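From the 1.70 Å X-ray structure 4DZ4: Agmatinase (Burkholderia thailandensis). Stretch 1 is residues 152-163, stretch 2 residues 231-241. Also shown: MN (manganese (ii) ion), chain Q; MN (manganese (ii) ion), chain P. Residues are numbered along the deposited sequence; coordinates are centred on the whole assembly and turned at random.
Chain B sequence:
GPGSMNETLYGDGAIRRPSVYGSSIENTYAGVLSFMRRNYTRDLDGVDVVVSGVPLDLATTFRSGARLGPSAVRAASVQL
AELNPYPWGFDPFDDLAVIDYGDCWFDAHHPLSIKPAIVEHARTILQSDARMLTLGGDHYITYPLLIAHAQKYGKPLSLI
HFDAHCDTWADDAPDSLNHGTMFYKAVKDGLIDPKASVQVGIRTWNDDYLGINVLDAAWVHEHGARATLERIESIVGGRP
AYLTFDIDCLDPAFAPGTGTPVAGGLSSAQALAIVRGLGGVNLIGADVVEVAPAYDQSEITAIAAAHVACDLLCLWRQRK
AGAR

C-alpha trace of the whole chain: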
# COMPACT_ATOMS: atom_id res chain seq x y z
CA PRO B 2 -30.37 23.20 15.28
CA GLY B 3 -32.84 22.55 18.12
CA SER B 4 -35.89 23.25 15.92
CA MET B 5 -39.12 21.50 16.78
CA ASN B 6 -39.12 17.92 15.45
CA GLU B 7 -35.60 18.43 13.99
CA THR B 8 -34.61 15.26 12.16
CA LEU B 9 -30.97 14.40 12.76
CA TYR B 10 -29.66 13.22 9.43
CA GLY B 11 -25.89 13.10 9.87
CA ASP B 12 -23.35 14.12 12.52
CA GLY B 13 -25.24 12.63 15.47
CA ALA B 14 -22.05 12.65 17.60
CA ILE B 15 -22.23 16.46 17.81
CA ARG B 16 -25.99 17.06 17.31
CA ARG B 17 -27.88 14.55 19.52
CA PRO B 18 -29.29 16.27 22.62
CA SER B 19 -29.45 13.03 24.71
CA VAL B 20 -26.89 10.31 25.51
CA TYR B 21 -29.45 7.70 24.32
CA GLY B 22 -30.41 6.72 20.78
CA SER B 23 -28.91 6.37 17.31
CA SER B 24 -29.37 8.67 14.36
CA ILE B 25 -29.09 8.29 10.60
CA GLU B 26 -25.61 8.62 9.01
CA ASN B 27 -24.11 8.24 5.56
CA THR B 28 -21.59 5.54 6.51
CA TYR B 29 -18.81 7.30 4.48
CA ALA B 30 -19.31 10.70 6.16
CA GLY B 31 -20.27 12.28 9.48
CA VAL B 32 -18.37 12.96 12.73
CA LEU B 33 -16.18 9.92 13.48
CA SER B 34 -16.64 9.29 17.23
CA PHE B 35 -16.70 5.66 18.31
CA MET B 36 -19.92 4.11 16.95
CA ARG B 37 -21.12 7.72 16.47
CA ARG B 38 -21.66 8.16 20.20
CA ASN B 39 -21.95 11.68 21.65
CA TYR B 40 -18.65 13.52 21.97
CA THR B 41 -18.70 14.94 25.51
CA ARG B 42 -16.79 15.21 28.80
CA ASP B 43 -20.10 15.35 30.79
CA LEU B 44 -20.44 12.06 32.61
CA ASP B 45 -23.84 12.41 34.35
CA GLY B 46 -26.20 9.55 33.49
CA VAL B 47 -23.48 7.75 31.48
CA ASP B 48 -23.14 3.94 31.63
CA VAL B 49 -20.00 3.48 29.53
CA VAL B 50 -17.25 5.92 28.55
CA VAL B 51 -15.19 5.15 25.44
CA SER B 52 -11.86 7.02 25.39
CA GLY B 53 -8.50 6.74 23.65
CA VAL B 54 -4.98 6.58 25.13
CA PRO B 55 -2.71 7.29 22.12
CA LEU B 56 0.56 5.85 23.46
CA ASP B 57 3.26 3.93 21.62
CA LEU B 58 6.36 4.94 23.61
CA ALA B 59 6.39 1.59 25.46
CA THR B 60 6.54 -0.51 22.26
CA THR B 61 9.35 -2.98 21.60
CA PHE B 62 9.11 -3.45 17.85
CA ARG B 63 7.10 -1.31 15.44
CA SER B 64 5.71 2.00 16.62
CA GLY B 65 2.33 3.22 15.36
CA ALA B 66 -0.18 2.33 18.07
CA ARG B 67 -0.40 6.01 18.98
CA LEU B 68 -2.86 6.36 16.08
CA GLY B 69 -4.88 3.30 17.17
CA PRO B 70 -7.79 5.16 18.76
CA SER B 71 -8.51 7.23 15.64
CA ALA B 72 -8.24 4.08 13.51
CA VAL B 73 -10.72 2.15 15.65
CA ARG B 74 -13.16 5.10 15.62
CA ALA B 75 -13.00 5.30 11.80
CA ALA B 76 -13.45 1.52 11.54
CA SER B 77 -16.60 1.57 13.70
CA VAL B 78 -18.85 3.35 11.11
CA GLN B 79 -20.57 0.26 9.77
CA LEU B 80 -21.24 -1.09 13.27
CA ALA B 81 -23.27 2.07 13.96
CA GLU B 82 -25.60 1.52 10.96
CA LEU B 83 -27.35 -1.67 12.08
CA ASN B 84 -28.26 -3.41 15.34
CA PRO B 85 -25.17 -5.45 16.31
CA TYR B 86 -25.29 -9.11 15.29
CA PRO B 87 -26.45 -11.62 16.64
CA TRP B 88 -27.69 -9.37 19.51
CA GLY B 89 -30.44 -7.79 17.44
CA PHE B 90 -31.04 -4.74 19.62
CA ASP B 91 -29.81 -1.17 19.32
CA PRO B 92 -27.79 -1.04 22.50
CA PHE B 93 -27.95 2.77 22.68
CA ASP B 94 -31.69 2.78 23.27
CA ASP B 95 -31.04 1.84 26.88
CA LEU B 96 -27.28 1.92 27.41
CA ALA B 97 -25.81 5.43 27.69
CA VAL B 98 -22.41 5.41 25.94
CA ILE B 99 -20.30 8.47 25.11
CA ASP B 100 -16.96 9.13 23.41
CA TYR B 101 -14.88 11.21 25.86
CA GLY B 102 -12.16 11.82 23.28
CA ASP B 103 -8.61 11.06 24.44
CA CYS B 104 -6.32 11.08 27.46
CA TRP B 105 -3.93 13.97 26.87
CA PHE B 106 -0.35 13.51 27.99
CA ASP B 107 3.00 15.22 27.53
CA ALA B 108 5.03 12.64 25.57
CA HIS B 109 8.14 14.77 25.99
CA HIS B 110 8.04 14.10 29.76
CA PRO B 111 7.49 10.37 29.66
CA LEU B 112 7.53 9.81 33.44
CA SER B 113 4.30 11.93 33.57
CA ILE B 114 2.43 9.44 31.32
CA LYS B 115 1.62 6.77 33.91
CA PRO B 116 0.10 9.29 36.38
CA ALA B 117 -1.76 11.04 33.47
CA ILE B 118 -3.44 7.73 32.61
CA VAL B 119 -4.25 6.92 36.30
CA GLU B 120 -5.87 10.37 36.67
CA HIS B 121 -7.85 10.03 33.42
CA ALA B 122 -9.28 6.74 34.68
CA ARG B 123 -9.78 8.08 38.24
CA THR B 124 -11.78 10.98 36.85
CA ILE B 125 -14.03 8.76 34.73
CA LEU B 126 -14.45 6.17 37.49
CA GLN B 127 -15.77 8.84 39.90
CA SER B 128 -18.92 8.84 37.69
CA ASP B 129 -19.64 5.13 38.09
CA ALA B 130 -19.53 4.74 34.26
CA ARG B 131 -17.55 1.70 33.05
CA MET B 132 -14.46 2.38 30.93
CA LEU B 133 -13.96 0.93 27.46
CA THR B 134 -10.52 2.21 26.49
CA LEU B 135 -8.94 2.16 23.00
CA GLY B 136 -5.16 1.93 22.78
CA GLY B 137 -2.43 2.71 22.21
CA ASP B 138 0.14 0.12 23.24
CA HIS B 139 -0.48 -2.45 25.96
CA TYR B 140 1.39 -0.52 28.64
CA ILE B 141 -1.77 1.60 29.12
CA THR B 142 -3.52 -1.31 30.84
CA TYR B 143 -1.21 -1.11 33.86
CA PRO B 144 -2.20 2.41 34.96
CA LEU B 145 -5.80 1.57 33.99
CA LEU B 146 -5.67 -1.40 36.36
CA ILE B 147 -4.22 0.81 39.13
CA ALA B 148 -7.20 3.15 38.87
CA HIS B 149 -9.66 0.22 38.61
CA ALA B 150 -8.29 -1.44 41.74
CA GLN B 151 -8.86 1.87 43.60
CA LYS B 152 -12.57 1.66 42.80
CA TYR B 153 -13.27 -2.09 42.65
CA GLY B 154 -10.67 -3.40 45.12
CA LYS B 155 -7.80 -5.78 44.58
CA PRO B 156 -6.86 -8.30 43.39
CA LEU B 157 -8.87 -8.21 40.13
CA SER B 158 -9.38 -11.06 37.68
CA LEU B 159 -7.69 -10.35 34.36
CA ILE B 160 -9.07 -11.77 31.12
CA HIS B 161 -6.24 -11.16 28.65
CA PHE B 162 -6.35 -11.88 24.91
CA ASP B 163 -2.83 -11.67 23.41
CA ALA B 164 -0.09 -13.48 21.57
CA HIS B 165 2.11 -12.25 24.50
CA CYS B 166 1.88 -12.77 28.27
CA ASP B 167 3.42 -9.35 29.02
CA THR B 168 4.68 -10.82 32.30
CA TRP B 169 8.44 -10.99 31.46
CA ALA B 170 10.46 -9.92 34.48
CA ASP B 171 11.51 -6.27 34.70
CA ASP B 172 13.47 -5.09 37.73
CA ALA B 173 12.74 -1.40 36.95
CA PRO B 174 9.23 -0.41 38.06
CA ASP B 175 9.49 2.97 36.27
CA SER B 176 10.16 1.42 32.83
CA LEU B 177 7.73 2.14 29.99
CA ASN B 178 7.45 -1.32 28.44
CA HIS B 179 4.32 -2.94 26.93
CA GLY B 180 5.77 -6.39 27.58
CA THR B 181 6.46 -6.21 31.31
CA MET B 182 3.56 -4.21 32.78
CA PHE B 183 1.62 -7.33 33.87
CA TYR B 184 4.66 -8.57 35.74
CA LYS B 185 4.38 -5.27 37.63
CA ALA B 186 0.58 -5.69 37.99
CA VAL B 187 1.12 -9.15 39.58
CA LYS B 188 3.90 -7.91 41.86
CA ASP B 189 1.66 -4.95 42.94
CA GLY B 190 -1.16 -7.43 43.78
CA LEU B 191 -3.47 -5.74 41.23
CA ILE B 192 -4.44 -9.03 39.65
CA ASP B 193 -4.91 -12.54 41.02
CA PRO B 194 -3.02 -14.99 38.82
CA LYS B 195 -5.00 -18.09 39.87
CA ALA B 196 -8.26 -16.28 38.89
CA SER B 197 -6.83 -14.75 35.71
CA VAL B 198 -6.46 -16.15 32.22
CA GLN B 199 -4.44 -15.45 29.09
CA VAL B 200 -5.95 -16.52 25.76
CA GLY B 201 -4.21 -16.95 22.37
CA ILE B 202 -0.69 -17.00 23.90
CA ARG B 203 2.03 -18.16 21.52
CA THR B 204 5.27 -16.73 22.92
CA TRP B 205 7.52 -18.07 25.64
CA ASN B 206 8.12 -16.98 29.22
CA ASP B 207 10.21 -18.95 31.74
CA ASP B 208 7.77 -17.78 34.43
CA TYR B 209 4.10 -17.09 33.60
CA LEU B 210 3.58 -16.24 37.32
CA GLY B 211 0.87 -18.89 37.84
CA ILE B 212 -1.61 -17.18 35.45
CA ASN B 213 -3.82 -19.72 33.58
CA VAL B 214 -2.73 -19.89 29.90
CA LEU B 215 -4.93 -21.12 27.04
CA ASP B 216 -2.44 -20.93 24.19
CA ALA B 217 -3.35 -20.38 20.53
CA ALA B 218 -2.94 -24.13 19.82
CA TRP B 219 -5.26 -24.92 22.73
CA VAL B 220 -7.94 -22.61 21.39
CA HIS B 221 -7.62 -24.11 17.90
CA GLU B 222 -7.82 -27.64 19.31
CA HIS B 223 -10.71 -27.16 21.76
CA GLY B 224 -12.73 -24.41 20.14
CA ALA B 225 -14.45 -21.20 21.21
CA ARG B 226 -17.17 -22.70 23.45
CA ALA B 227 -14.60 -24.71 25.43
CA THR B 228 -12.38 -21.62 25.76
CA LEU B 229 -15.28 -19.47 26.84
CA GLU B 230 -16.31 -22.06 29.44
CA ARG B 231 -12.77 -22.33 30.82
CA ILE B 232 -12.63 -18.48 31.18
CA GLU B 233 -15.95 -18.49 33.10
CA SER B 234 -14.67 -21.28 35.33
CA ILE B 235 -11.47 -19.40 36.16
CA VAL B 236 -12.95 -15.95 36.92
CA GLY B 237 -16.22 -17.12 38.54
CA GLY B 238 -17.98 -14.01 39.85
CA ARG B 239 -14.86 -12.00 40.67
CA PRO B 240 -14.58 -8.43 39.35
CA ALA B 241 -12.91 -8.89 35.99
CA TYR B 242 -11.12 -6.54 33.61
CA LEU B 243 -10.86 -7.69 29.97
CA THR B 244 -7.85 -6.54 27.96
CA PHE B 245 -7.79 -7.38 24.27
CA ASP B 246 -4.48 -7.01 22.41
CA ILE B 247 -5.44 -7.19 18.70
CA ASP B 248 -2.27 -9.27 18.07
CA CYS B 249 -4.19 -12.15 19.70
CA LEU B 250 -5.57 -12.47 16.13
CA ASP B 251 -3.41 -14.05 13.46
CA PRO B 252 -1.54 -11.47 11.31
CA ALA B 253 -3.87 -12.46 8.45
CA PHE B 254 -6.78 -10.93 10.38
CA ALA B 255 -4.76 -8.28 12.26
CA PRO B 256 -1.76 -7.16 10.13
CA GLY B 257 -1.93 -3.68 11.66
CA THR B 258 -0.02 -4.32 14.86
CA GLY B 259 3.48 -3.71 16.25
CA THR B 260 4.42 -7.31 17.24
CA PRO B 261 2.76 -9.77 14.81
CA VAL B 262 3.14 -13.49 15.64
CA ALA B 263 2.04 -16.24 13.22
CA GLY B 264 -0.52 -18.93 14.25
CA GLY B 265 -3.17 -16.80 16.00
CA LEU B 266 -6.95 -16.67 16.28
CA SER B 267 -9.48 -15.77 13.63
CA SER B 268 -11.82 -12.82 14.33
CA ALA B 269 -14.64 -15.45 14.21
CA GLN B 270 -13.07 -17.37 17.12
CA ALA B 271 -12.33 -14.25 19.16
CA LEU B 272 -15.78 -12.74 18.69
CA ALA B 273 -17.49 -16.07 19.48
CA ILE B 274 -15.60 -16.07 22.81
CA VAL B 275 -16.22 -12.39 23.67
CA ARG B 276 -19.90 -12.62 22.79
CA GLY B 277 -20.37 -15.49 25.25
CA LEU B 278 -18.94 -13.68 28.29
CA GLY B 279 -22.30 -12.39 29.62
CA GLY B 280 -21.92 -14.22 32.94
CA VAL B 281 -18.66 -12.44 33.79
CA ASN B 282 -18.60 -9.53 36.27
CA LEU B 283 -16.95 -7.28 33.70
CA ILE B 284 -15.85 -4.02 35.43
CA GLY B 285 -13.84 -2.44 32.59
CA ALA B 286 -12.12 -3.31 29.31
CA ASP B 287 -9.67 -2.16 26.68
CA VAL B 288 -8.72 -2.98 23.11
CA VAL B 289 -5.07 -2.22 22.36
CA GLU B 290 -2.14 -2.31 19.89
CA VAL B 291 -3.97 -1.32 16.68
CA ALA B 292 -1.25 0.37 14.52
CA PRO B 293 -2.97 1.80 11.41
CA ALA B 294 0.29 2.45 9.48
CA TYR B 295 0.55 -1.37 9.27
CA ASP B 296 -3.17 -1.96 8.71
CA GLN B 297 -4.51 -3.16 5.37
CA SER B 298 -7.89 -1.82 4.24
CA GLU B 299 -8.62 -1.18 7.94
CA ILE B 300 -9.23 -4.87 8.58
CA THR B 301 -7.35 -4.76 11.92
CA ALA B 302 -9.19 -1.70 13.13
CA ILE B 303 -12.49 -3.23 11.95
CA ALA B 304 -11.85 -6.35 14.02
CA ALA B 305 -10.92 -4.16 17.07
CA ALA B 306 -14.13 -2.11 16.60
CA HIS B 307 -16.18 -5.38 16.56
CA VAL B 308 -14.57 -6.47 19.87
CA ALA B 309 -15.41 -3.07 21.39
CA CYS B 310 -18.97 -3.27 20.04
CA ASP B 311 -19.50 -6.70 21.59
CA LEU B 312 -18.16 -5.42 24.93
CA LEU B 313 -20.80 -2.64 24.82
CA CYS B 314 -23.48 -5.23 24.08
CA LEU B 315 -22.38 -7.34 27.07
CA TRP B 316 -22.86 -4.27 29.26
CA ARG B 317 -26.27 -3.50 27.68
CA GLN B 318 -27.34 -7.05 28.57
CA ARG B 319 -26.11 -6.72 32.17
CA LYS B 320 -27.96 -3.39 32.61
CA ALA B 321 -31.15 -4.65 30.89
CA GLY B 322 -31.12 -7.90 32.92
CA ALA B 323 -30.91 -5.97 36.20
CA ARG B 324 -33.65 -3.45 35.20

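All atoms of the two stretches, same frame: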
# COMPACT_ATOMS: atom_id res chain seq x y z
N LYS B 152 -11.12 1.63 42.74
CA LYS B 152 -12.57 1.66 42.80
C LYS B 152 -13.17 0.31 43.19
O LYS B 152 -14.05 0.27 44.03
CB LYS B 152 -13.17 2.08 41.46
CG LYS B 152 -14.69 2.19 41.49
CD LYS B 152 -15.22 2.78 40.19
CE LYS B 152 -16.73 3.02 40.24
NZ LYS B 152 -17.17 4.04 41.23
N TYR B 153 -12.67 -0.76 42.58
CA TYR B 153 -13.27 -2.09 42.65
C TYR B 153 -12.56 -3.05 43.60
O TYR B 153 -13.02 -4.18 43.81
CB TYR B 153 -13.32 -2.72 41.26
CG TYR B 153 -14.29 -2.04 40.34
CD1 TYR B 153 -15.66 -2.32 40.45
CD2 TYR B 153 -13.86 -1.13 39.37
CE1 TYR B 153 -16.58 -1.69 39.63
CE2 TYR B 153 -14.78 -0.49 38.52
CZ TYR B 153 -16.14 -0.79 38.67
OH TYR B 153 -17.09 -0.20 37.86
N GLY B 154 -11.46 -2.59 44.20
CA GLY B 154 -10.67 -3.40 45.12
C GLY B 154 -9.64 -4.24 44.38
O GLY B 154 -9.60 -4.29 43.14
N LYS B 155 -8.78 -4.88 45.16
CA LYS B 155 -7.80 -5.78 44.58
C LYS B 155 -7.70 -7.06 45.41
O LYS B 155 -8.03 -7.02 46.59
CB LYS B 155 -6.43 -5.09 44.43
CG LYS B 155 -5.82 -4.54 45.70
CD LYS B 155 -4.44 -4.00 45.36
CE LYS B 155 -4.05 -2.87 46.27
NZ LYS B 155 -3.78 -3.38 47.64
N PRO B 156 -7.27 -8.18 44.80
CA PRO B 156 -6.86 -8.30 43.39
C PRO B 156 -8.02 -8.53 42.40
O PRO B 156 -9.03 -9.14 42.76
CB PRO B 156 -5.93 -9.51 43.41
CG PRO B 156 -6.48 -10.38 44.51
CD PRO B 156 -7.08 -9.44 45.55
N LEU B 157 -7.87 -8.03 41.18
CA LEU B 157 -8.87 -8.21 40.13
C LEU B 157 -8.57 -9.46 39.32
O LEU B 157 -7.42 -9.91 39.27
CB LEU B 157 -8.85 -7.00 39.18
CG LEU B 157 -9.15 -5.67 39.87
CD1 LEU B 157 -8.82 -4.50 38.94
CD2 LEU B 157 -10.60 -5.63 40.32
N SER B 158 -9.59 -10.02 38.68
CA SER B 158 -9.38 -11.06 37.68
C SER B 158 -9.07 -10.40 36.35
O SER B 158 -9.78 -9.47 35.92
CB SER B 158 -10.63 -11.93 37.55
OG SER B 158 -10.66 -12.85 38.60
N LEU B 159 -8.00 -10.86 35.70
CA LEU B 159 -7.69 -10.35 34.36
C LEU B 159 -8.07 -11.39 33.31
O LEU B 159 -7.74 -12.58 33.43
CB LEU B 159 -6.21 -10.00 34.22
CG LEU B 159 -5.83 -9.22 32.96
CD1 LEU B 159 -6.35 -7.78 33.04
CD2 LEU B 159 -4.31 -9.23 32.78
N ILE B 160 -8.79 -10.93 32.29
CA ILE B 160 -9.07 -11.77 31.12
C ILE B 160 -8.30 -11.11 29.98
O ILE B 160 -8.63 -10.03 29.54
CB ILE B 160 -10.57 -11.86 30.78
CG1 ILE B 160 -11.37 -12.45 31.96
CG2 ILE B 160 -10.74 -12.72 29.51
CD1 ILE B 160 -12.88 -12.38 31.76
N HIS B 161 -7.27 -11.79 29.49
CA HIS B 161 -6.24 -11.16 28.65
C HIS B 161 -6.08 -11.90 27.35
O HIS B 161 -5.68 -13.07 27.35
CB HIS B 161 -4.97 -11.14 29.50
CG HIS B 161 -3.71 -10.68 28.79
ND1 HIS B 161 -2.48 -10.98 29.27
CD2 HIS B 161 -3.51 -9.90 27.67
CE1 HIS B 161 -1.54 -10.44 28.48
NE2 HIS B 161 -2.16 -9.78 27.50
N PHE B 162 -6.47 -11.27 26.24
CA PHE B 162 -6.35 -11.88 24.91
C PHE B 162 -5.08 -11.31 24.28
O PHE B 162 -4.95 -10.09 24.17
CB PHE B 162 -7.55 -11.53 24.04
CG PHE B 162 -8.84 -12.16 24.48
CD1 PHE B 162 -9.32 -13.31 23.84
CD2 PHE B 162 -9.60 -11.59 25.50
CE1 PHE B 162 -10.52 -13.92 24.23
CE2 PHE B 162 -10.83 -12.17 25.88
CZ PHE B 162 -11.28 -13.32 25.24
N ASP B 163 -4.15 -12.17 23.84
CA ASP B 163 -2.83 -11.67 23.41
C ASP B 163 -2.02 -12.81 22.88
O ASP B 163 -2.13 -13.94 23.39
CB ASP B 163 -2.09 -11.08 24.63
CG ASP B 163 -1.10 -9.98 24.29
OD1 ASP B 163 -0.31 -10.12 23.33
OD2 ASP B 163 -1.06 -8.99 25.06
N ARG B 231 -13.94 -22.33 29.95
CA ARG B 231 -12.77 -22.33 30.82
C ARG B 231 -12.54 -20.94 31.45
O ARG B 231 -12.24 -20.85 32.65
CB ARG B 231 -11.51 -22.83 30.07
CG ARG B 231 -10.25 -22.90 30.93
CD ARG B 231 -10.34 -23.90 32.09
NE ARG B 231 -10.47 -25.27 31.60
CZ ARG B 231 -9.44 -26.02 31.21
NH1 ARG B 231 -8.20 -25.56 31.29
NH2 ARG B 231 -9.66 -27.25 30.76
N ILE B 232 -12.69 -19.87 30.66
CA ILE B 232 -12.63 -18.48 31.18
C ILE B 232 -13.64 -18.27 32.32
O ILE B 232 -13.27 -17.80 33.40
CB ILE B 232 -12.83 -17.41 30.06
CG1 ILE B 232 -11.67 -17.47 29.05
CG2 ILE B 232 -13.04 -16.03 30.67
CD1 ILE B 232 -11.92 -16.74 27.74
N GLU B 233 -14.89 -18.65 32.09
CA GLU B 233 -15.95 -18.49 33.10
C GLU B 233 -15.60 -19.24 34.38
O GLU B 233 -15.79 -18.72 35.50
CB GLU B 233 -17.27 -19.02 32.57
CG GLU B 233 -17.86 -18.21 31.44
CD GLU B 233 -19.21 -18.76 31.03
OE1 GLU B 233 -19.24 -19.84 30.40
OE2 GLU B 233 -20.23 -18.14 31.38
N SER B 234 -15.05 -20.44 34.22
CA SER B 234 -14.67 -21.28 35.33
C SER B 234 -13.56 -20.65 36.18
O SER B 234 -13.57 -20.71 37.41
CB SER B 234 -14.20 -22.65 34.83
OG SER B 234 -14.03 -23.49 35.95
N ILE B 235 -12.61 -20.01 35.50
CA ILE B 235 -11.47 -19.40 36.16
C ILE B 235 -11.86 -18.12 36.93
O ILE B 235 -11.46 -17.93 38.09
CB ILE B 235 -10.35 -19.11 35.14
CG1 ILE B 235 -9.69 -20.43 34.73
CG2 ILE B 235 -9.33 -18.13 35.73
CD1 ILE B 235 -8.91 -20.39 33.43
N VAL B 236 -12.63 -17.24 36.29
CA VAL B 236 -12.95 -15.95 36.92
C VAL B 236 -14.15 -15.99 37.88
O VAL B 236 -14.29 -15.12 38.75
CB VAL B 236 -13.09 -14.78 35.90
CG1 VAL B 236 -11.84 -14.68 35.02
CG2 VAL B 236 -14.34 -14.94 35.03
N GLY B 237 -15.00 -17.00 37.72
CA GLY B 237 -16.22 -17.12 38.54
C GLY B 237 -16.96 -15.79 38.55
O GLY B 237 -17.22 -15.21 37.49
N GLY B 238 -17.27 -15.28 39.75
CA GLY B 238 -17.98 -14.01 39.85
C GLY B 238 -17.11 -12.85 40.32
O GLY B 238 -17.63 -11.82 40.78
N ARG B 239 -15.79 -13.02 40.24
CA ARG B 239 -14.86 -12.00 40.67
C ARG B 239 -14.92 -10.81 39.71
O ARG B 239 -15.22 -10.97 38.52
CB ARG B 239 -13.43 -12.54 40.78
N PRO B 240 -14.66 -9.60 40.22
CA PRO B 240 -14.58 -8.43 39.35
C PRO B 240 -13.49 -8.66 38.34
O PRO B 240 -12.36 -8.99 38.72
CB PRO B 240 -14.17 -7.30 40.29
CG PRO B 240 -13.80 -7.94 41.60
CD PRO B 240 -14.50 -9.27 41.65
N ALA B 241 -13.83 -8.51 37.07
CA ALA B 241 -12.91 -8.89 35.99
C ALA B 241 -12.70 -7.73 35.04
O ALA B 241 -13.65 -7.07 34.67
CB ALA B 241 -13.46 -10.08 35.24
MN MN Q . 0.78 -8.74 22.16
MN MN P . 0.26 -7.24 24.97
O HOH W 1 1.69 -7.89 23.82

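A single backbone hydrogen bond ties these two stretches together, where two parallel strands pair through Ser158 and Ala241, and the helix that leads into one strand packs its side chains on the other. Ser158 N donates to Pro240 O at 3.0 Å with an N-H...O angle of 163°, close to straight. One residue further along, Ser158 O meets Ala241 CA at 3.2 Å in a CA-H...O contact, so both polar backbone atoms of Ser158 face the neighbouring strand. Ser158 and Ala241 form the parallel bridge, their CA atoms 4.5 Å apart; their side chains lie on the same face of the sheet, with Ser158 CB 4.1 Å from Ala241 CB.

Helix 231-236 covers that face. Its axis runs nearly antiparallel to strand 158-162, at 159°, with a closest approach of 9.7 Å, a spacing filled by aliphatic side chains. Ile160, two residues on from Ser158 and so on the same side of its strand, is the centre of this packing: its CG1 lies 3.8 Å from Val236 CG1, its CD1 3.8 Å from Ile232 CG2, and the same CD1 4.2 Å from Ala241 CB. Ile232 and Val236 are one helical turn apart, which lets both point toward the strand, while Glu233 points away. Ile232 also reaches Phe162, with its CD1 4.3 Å from Phe162 CZ, approaching the ring obliquely. Leu159, between the inward residues, points away from stretch 2.

Ser158 CB sits 3.9 Å from Val236 CG1 and its OG 3.5 Å from Arg239 CB; the hydroxyl is hydrogen-bonded elsewhere in the structure. The Arg239 side chain is not modelled beyond CB. Leu157 has its CB directed sideways, yet its CD2 comes within 3.9 Å of Pro240 CB, a separate apolar contact, apart from the cluster round Ile160.

The chain passes from helix to strand through a type II' turn from Val236 to Arg239, closed by Arg239 N to Val236 O at 3.0 Å. Gly237 takes the positive phi (49°) that favours glycine. Gly154 also has positive phi after its helix, and there a CB would jam against the carbonyl O of Tyr153.

Beyond the packed face, the strand leads to the metal site. Asp163 bridges both manganese ions, OD1 to MN of chain Q at 2.1 Å and OD2 to MN of chain P at 2.2 Å, and His161 NE2 donates to Asp163 OD2 at 2.8 Å.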